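Long-range contact in cytochrome c, putative (Shewanella oneidensis, PDB 1SP3), which probably works as a respiratory tetrathionate reductase, passing electrons through its eight haems c: residues 285-297 with 315-329. Residues are numbered along the deposited sequence; the frame is centred on the assembly and turned at random.
Sequences KPQYAWYNGTANA and PMGDINDAKAKIYPF
The indole of Trp-290 lies between two parts of 315-329. Ile-326 sets CG1 almost on the normal of the six-membered ring, 3.5 Å from its centroid, while the backbone of Asp-318 and Ile-319 covers the opposite face, with Ile-319 CA making a second CH-pi contact. A broad, flat ring suits this slot, and its NE1 bonds Leu-426 O. Nearby, Gly-317 fits because a side chain there would meet Ala-324 CB. On the other side of the sheet, Tyr-291 has CG anti to the backbone N (chi1 179°), which turns its edge onto the face of Tyr-327, planes at 86°; Phe-329 in turn presents an edge to the face of Tyr-291. Between these two faces, strands 287-291 and 325-329 pair as antiparallel neighbours in the large mixed sheet. Past the strand, Asn-292 suits its place by offering donor and acceptor: ND2 reaches Asp-321 OD2 at 2.8 Å from the syn side, 27° out of the carboxylate plane, while OD1 accepts from Thr-294 N, an Asx turn, and from Thr-294 OG1. Asn-292 N to Met-316 O and Met-316 N to Thr-294 O, both 2.8 Å, tie 315-316 to this turn. Replacing Trp-290 by an alanine is likely to open a gap between Ile-326 and the 318-319 backbone and take the NE1 donor from Leu-426 O. Ile-326 touches both indole and a haem c, so the strand pair is apolar towards the cofactor, while the aromatic cluster packs its other face.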
loop_
_atom_site.group_PDB
_atom_site.type_symbol
_atom_site.label_atom_id
_atom_site.label_comp_id
_atom_site.label_asym_id
_atom_site.label_seq_id
_atom_site.Cartn_x
_atom_site.Cartn_y
_atom_site.Cartn_z
ATOM N N LYS A 285 10.773 -5.676 -12.932
ATOM C CA LYS A 285 11.747 -6.112 -11.976
ATOM C C LYS A 285 11.710 -5.165 -10.823
ATOM O O LYS A 285 11.613 -3.915 -10.947
ATOM C CB LYS A 285 13.143 -6.099 -12.569
ATOM C CG LYS A 285 13.301 -7.063 -13.764
ATOM C CD LYS A 285 14.638 -6.818 -14.445
ATOM C CE LYS A 285 14.828 -7.897 -15.559
ATOM N NZ LYS A 285 15.855 -7.502 -16.581
ATOM N N PRO A 286 11.801 -5.758 -9.647
ATOM C CA PRO A 286 11.980 -4.974 -8.427
ATOM C C PRO A 286 13.355 -4.288 -8.416
ATOM O O PRO A 286 14.239 -4.716 -9.101
ATOM C CB PRO A 286 11.938 -6.040 -7.322
ATOM C CG PRO A 286 11.192 -7.188 -7.889
ATOM C CD PRO A 286 11.610 -7.203 -9.366
ATOM N N GLN A 287 13.473 -3.216 -7.646
ATOM C CA GLN A 287 14.767 -2.704 -7.119
ATOM C C GLN A 287 15.156 -3.375 -5.827
ATOM O O GLN A 287 14.323 -3.719 -5.054
ATOM C CB GLN A 287 14.584 -1.225 -6.735
ATOM C CG GLN A 287 14.032 -0.540 -7.893
ATOM C CD GLN A 287 15.129 0.030 -8.597
ATOM O OE1 GLN A 287 15.682 -0.617 -9.515
ATOM N NE2 GLN A 287 15.593 1.189 -8.105
ATOM N N TYR A 288 16.443 -3.538 -5.586
ATOM C CA TYR A 288 16.851 -4.309 -4.385
ATOM C C TYR A 288 17.467 -3.408 -3.348
ATOM O O TYR A 288 18.262 -2.538 -3.701
ATOM C CB TYR A 288 17.792 -5.400 -4.827
ATOM C CG TYR A 288 17.019 -6.279 -5.835
ATOM C CD1 TYR A 288 17.188 -6.123 -7.220
ATOM C CD2 TYR A 288 16.101 -7.205 -5.395
ATOM C CE1 TYR A 288 16.472 -6.892 -8.147
ATOM C CE2 TYR A 288 15.394 -7.980 -6.282
ATOM C CZ TYR A 288 15.607 -7.840 -7.638
ATOM O OH TYR A 288 14.838 -8.563 -8.480
ATOM N N ALA A 289 17.205 -3.640 -2.088
ATOM C CA ALA A 289 17.852 -2.780 -1.118
ATOM C C ALA A 289 18.042 -3.512 0.188
ATOM O O ALA A 289 17.222 -4.372 0.517
ATOM C CB ALA A 289 17.121 -1.412 -0.958
ATOM N N TRP A 290 19.140 -3.214 0.898
ATOM C CA TRP A 290 19.249 -3.594 2.288
ATOM C C TRP A 290 18.029 -3.195 3.092
ATOM O O TRP A 290 17.535 -2.045 3.006
ATOM C CB TRP A 290 20.524 -3.032 2.961
ATOM C CG TRP A 290 21.774 -3.612 2.378
ATOM C CD1 TRP A 290 22.662 -2.997 1.525
ATOM C CD2 TRP A 290 22.211 -4.962 2.519
ATOM N NE1 TRP A 290 23.643 -3.885 1.148
ATOM C CE2 TRP A 290 23.375 -5.109 1.717
ATOM C CE3 TRP A 290 21.714 -6.088 3.224
ATOM C CZ2 TRP A 290 24.083 -6.288 1.657
ATOM C CZ3 TRP A 290 22.412 -7.233 3.185
ATOM C CH2 TRP A 290 23.575 -7.347 2.394
ATOM N N TYR A 291 17.527 -4.146 3.880
ATOM C CA TYR A 291 16.405 -3.830 4.735
ATOM C C TYR A 291 16.548 -4.577 6.019
ATOM O O TYR A 291 16.606 -5.812 6.015
ATOM C CB TYR A 291 15.075 -4.208 4.039
ATOM C CG TYR A 291 13.767 -3.947 4.830
ATOM C CD1 TYR A 291 13.436 -2.659 5.305
ATOM C CD2 TYR A 291 12.875 -4.994 5.100
ATOM C CE1 TYR A 291 12.246 -2.441 6.010
ATOM C CE2 TYR A 291 11.656 -4.772 5.820
ATOM C CZ TYR A 291 11.362 -3.470 6.231
ATOM O OH TYR A 291 10.216 -3.271 6.974
ATOM N N ASN A 292 16.477 -3.836 7.128
ATOM C CA ASN A 292 16.553 -4.441 8.488
ATOM C C ASN A 292 15.275 -4.351 9.305
ATOM O O ASN A 292 15.300 -4.548 10.525
ATOM C CB ASN A 292 17.663 -3.750 9.314
ATOM C CG ASN A 292 17.337 -2.249 9.613
ATOM O OD1 ASN A 292 16.182 -1.797 9.449
ATOM N ND2 ASN A 292 18.340 -1.490 9.987
ATOM N N GLY A 293 14.141 -4.092 8.667
ATOM C CA GLY A 293 12.923 -4.006 9.461
ATOM C C GLY A 293 12.533 -2.538 9.759
ATOM O O GLY A 293 11.418 -2.252 10.153
ATOM N N THR A 294 13.443 -1.591 9.568
ATOM C CA THR A 294 13.033 -0.214 9.769
ATOM C C THR A 294 13.090 0.558 8.456
ATOM O O THR A 294 13.819 0.185 7.506
ATOM C CB THR A 294 13.878 0.523 10.901
ATOM O OG1 THR A 294 15.238 0.382 10.570
ATOM C CG2 THR A 294 13.872 -0.254 12.182
ATOM N N ALA A 295 12.319 1.647 8.413
ATOM C CA ALA A 295 12.208 2.424 7.229
ATOM C C ALA A 295 12.220 3.919 7.658
ATOM O O ALA A 295 11.763 4.314 8.766
ATOM C CB ALA A 295 10.899 2.069 6.522
ATOM N N ASN A 296 12.746 4.744 6.792
ATOM C CA ASN A 296 12.557 6.155 6.989
ATOM C C ASN A 296 11.274 6.633 6.314
ATOM O O ASN A 296 10.836 6.049 5.319
ATOM C CB ASN A 296 13.791 6.962 6.518
ATOM C CG ASN A 296 14.021 8.205 7.410
ATOM O OD1 ASN A 296 13.142 8.558 8.238
ATOM N ND2 ASN A 296 15.168 8.835 7.273
ATOM N N ALA A 297 10.667 7.687 6.862
ATOM C CA ALA A 297 9.511 8.295 6.227
ATOM C C ALA A 297 9.506 9.828 6.291
ATOM O O ALA A 297 9.849 10.407 7.287
ATOM C CB ALA A 297 8.185 7.724 6.801
ATOM N N PRO A 315 13.798 2.002 2.734
ATOM C CA PRO A 315 14.170 0.923 3.641
ATOM C C PRO A 315 15.509 1.259 4.310
ATOM O O PRO A 315 16.389 1.813 3.629
ATOM C CB PRO A 315 14.344 -0.278 2.695
ATOM C CG PRO A 315 14.805 0.326 1.350
ATOM C CD PRO A 315 13.883 1.576 1.331
ATOM N N MET A 316 15.657 0.975 5.598
ATOM C CA MET A 316 16.974 1.174 6.285
ATOM C C MET A 316 17.733 -0.153 6.329
ATOM O O MET A 316 17.108 -1.212 6.387
ATOM C CB MET A 316 16.778 1.699 7.736
ATOM C CG MET A 316 16.041 3.116 7.846
ATOM S SD MET A 316 16.847 4.312 6.784
ATOM C CE MET A 316 18.273 4.696 7.824
ATOM N N GLY A 317 19.054 -0.057 6.340
ATOM C CA GLY A 317 20.017 -1.142 6.656
ATOM C C GLY A 317 21.177 -1.037 5.666
ATOM O O GLY A 317 21.167 -0.198 4.800
ATOM N N ASP A 318 22.182 -1.863 5.762
ATOM C CA ASP A 318 23.307 -1.741 4.892
ATOM C C ASP A 318 24.090 -3.033 5.049
ATOM O O ASP A 318 23.672 -3.856 5.856
ATOM C CB ASP A 318 24.120 -0.448 5.186
ATOM C CG ASP A 318 24.859 -0.479 6.563
ATOM O OD1 ASP A 318 25.348 -1.507 7.030
ATOM O OD2 ASP A 318 25.049 0.528 7.214
ATOM N N ILE A 319 25.158 -3.229 4.252
ATOM C CA ILE A 319 25.946 -4.495 4.222
ATOM C C ILE A 319 26.529 -4.902 5.566
ATOM O O ILE A 319 26.610 -6.078 5.854
ATOM C CB ILE A 319 27.055 -4.445 3.167
ATOM C CG1 ILE A 319 27.666 -5.848 2.881
ATOM C CG2 ILE A 319 28.078 -3.293 3.500
ATOM C CD1 ILE A 319 28.565 -5.906 1.645
ATOM N N ASN A 320 26.891 -3.918 6.404
ATOM C CA ASN A 320 27.412 -4.152 7.735
ATOM C C ASN A 320 26.318 -4.349 8.736
ATOM O O ASN A 320 26.590 -4.486 9.913
ATOM C CB ASN A 320 28.279 -2.961 8.122
ATOM C CG ASN A 320 29.477 -2.876 7.210
ATOM O OD1 ASN A 320 30.138 -3.901 6.974
ATOM N ND2 ASN A 320 29.697 -1.731 6.607
ATOM N N ASP A 321 25.070 -4.354 8.295
ATOM C CA ASP A 321 23.988 -4.496 9.257
ATOM C C ASP A 321 23.553 -5.983 9.351
ATOM O O ASP A 321 22.928 -6.568 8.433
ATOM C CB ASP A 321 22.887 -3.479 8.876
ATOM C CG ASP A 321 21.722 -3.392 9.902
ATOM O OD1 ASP A 321 21.444 -4.379 10.689
ATOM O OD2 ASP A 321 21.007 -2.341 9.940
ATOM N N ALA A 322 23.932 -6.626 10.450
ATOM C CA ALA A 322 23.643 -8.041 10.622
ATOM C C ALA A 322 22.125 -8.259 10.639
ATOM O O ALA A 322 21.691 -9.339 10.324
ATOM C CB ALA A 322 24.270 -8.606 11.987
ATOM N N LYS A 323 21.320 -7.270 11.042
ATOM C CA LYS A 323 19.869 -7.467 10.949
ATOM C C LYS A 323 19.284 -7.314 9.489
ATOM O O LYS A 323 18.121 -7.666 9.245
ATOM C CB LYS A 323 19.113 -6.493 11.874
ATOM C CG LYS A 323 19.195 -6.760 13.373
ATOM C CD LYS A 323 18.474 -5.618 14.189
ATOM C CE LYS A 323 17.212 -6.127 15.044
ATOM N NZ LYS A 323 17.423 -6.076 16.572
ATOM N N ALA A 324 20.067 -6.795 8.548
ATOM C CA ALA A 324 19.511 -6.399 7.243
ATOM C C ALA A 324 19.701 -7.567 6.248
ATOM O O ALA A 324 20.734 -8.260 6.354
ATOM C CB ALA A 324 20.204 -5.127 6.735
ATOM N N LYS A 325 18.735 -7.791 5.317
ATOM C CA LYS A 325 18.954 -8.678 4.152
ATOM C C LYS A 325 18.602 -7.907 2.884
ATOM O O LYS A 325 17.980 -6.818 2.996
ATOM C CB LYS A 325 18.083 -9.952 4.218
ATOM C CG LYS A 325 18.610 -10.908 5.286
ATOM C CD LYS A 325 17.693 -12.107 5.426
ATOM C CE LYS A 325 18.089 -12.888 6.637
ATOM N NZ LYS A 325 17.601 -14.209 6.349
ATOM N N ILE A 326 19.018 -8.412 1.712
ATOM C CA ILE A 326 18.629 -7.730 0.499
ATOM C C ILE A 326 17.215 -8.147 0.106
ATOM O O ILE A 326 16.946 -9.349 -0.095
ATOM C CB ILE A 326 19.651 -8.003 -0.660
ATOM C CG1 ILE A 326 21.044 -7.515 -0.251
ATOM C CG2 ILE A 326 19.130 -7.449 -2.054
ATOM C CD1 ILE A 326 22.144 -8.146 -1.230
ATOM N N TYR A 327 16.303 -7.154 0.022
ATOM C CA TYR A 327 14.874 -7.415 -0.245
ATOM C C TYR A 327 14.497 -6.677 -1.526
ATOM O O TYR A 327 15.166 -5.679 -1.886
ATOM C CB TYR A 327 14.018 -6.788 0.857
ATOM C CG TYR A 327 13.794 -7.691 2.103
ATOM C CD1 TYR A 327 14.794 -7.767 3.128
ATOM C CD2 TYR A 327 12.580 -8.414 2.276
ATOM C CE1 TYR A 327 14.621 -8.537 4.245
ATOM C CE2 TYR A 327 12.359 -9.260 3.465
ATOM C CZ TYR A 327 13.393 -9.270 4.439
ATOM O OH TYR A 327 13.332 -10.074 5.528
ATOM N N PRO A 328 13.365 -7.068 -2.136
ATOM C CA PRO A 328 12.867 -6.453 -3.358
ATOM C C PRO A 328 11.771 -5.444 -3.078
ATOM O O PRO A 328 10.912 -5.617 -2.197
ATOM C CB PRO A 328 12.205 -7.636 -4.087
ATOM C CG PRO A 328 11.645 -8.454 -2.979
ATOM C CD PRO A 328 12.497 -8.214 -1.734
ATOM N N PHE A 329 11.760 -4.423 -3.914
ATOM C CA PHE A 329 10.915 -3.298 -3.677
ATOM C C PHE A 329 10.348 -2.747 -4.986
ATOM O O PHE A 329 11.027 -2.734 -6.033
ATOM C CB PHE A 329 11.735 -2.165 -3.031
ATOM C CG PHE A 329 12.087 -2.419 -1.613
ATOM C CD1 PHE A 329 13.287 -3.095 -1.283
ATOM C CD2 PHE A 329 11.216 -2.022 -0.595
ATOM C CE1 PHE A 329 13.626 -3.295 0.001
ATOM C CE2 PHE A 329 11.533 -2.264 0.737
ATOM C CZ PHE A 329 12.754 -2.923 1.017
HETATM O O HOH W 1 18.735 0.452 2.340
#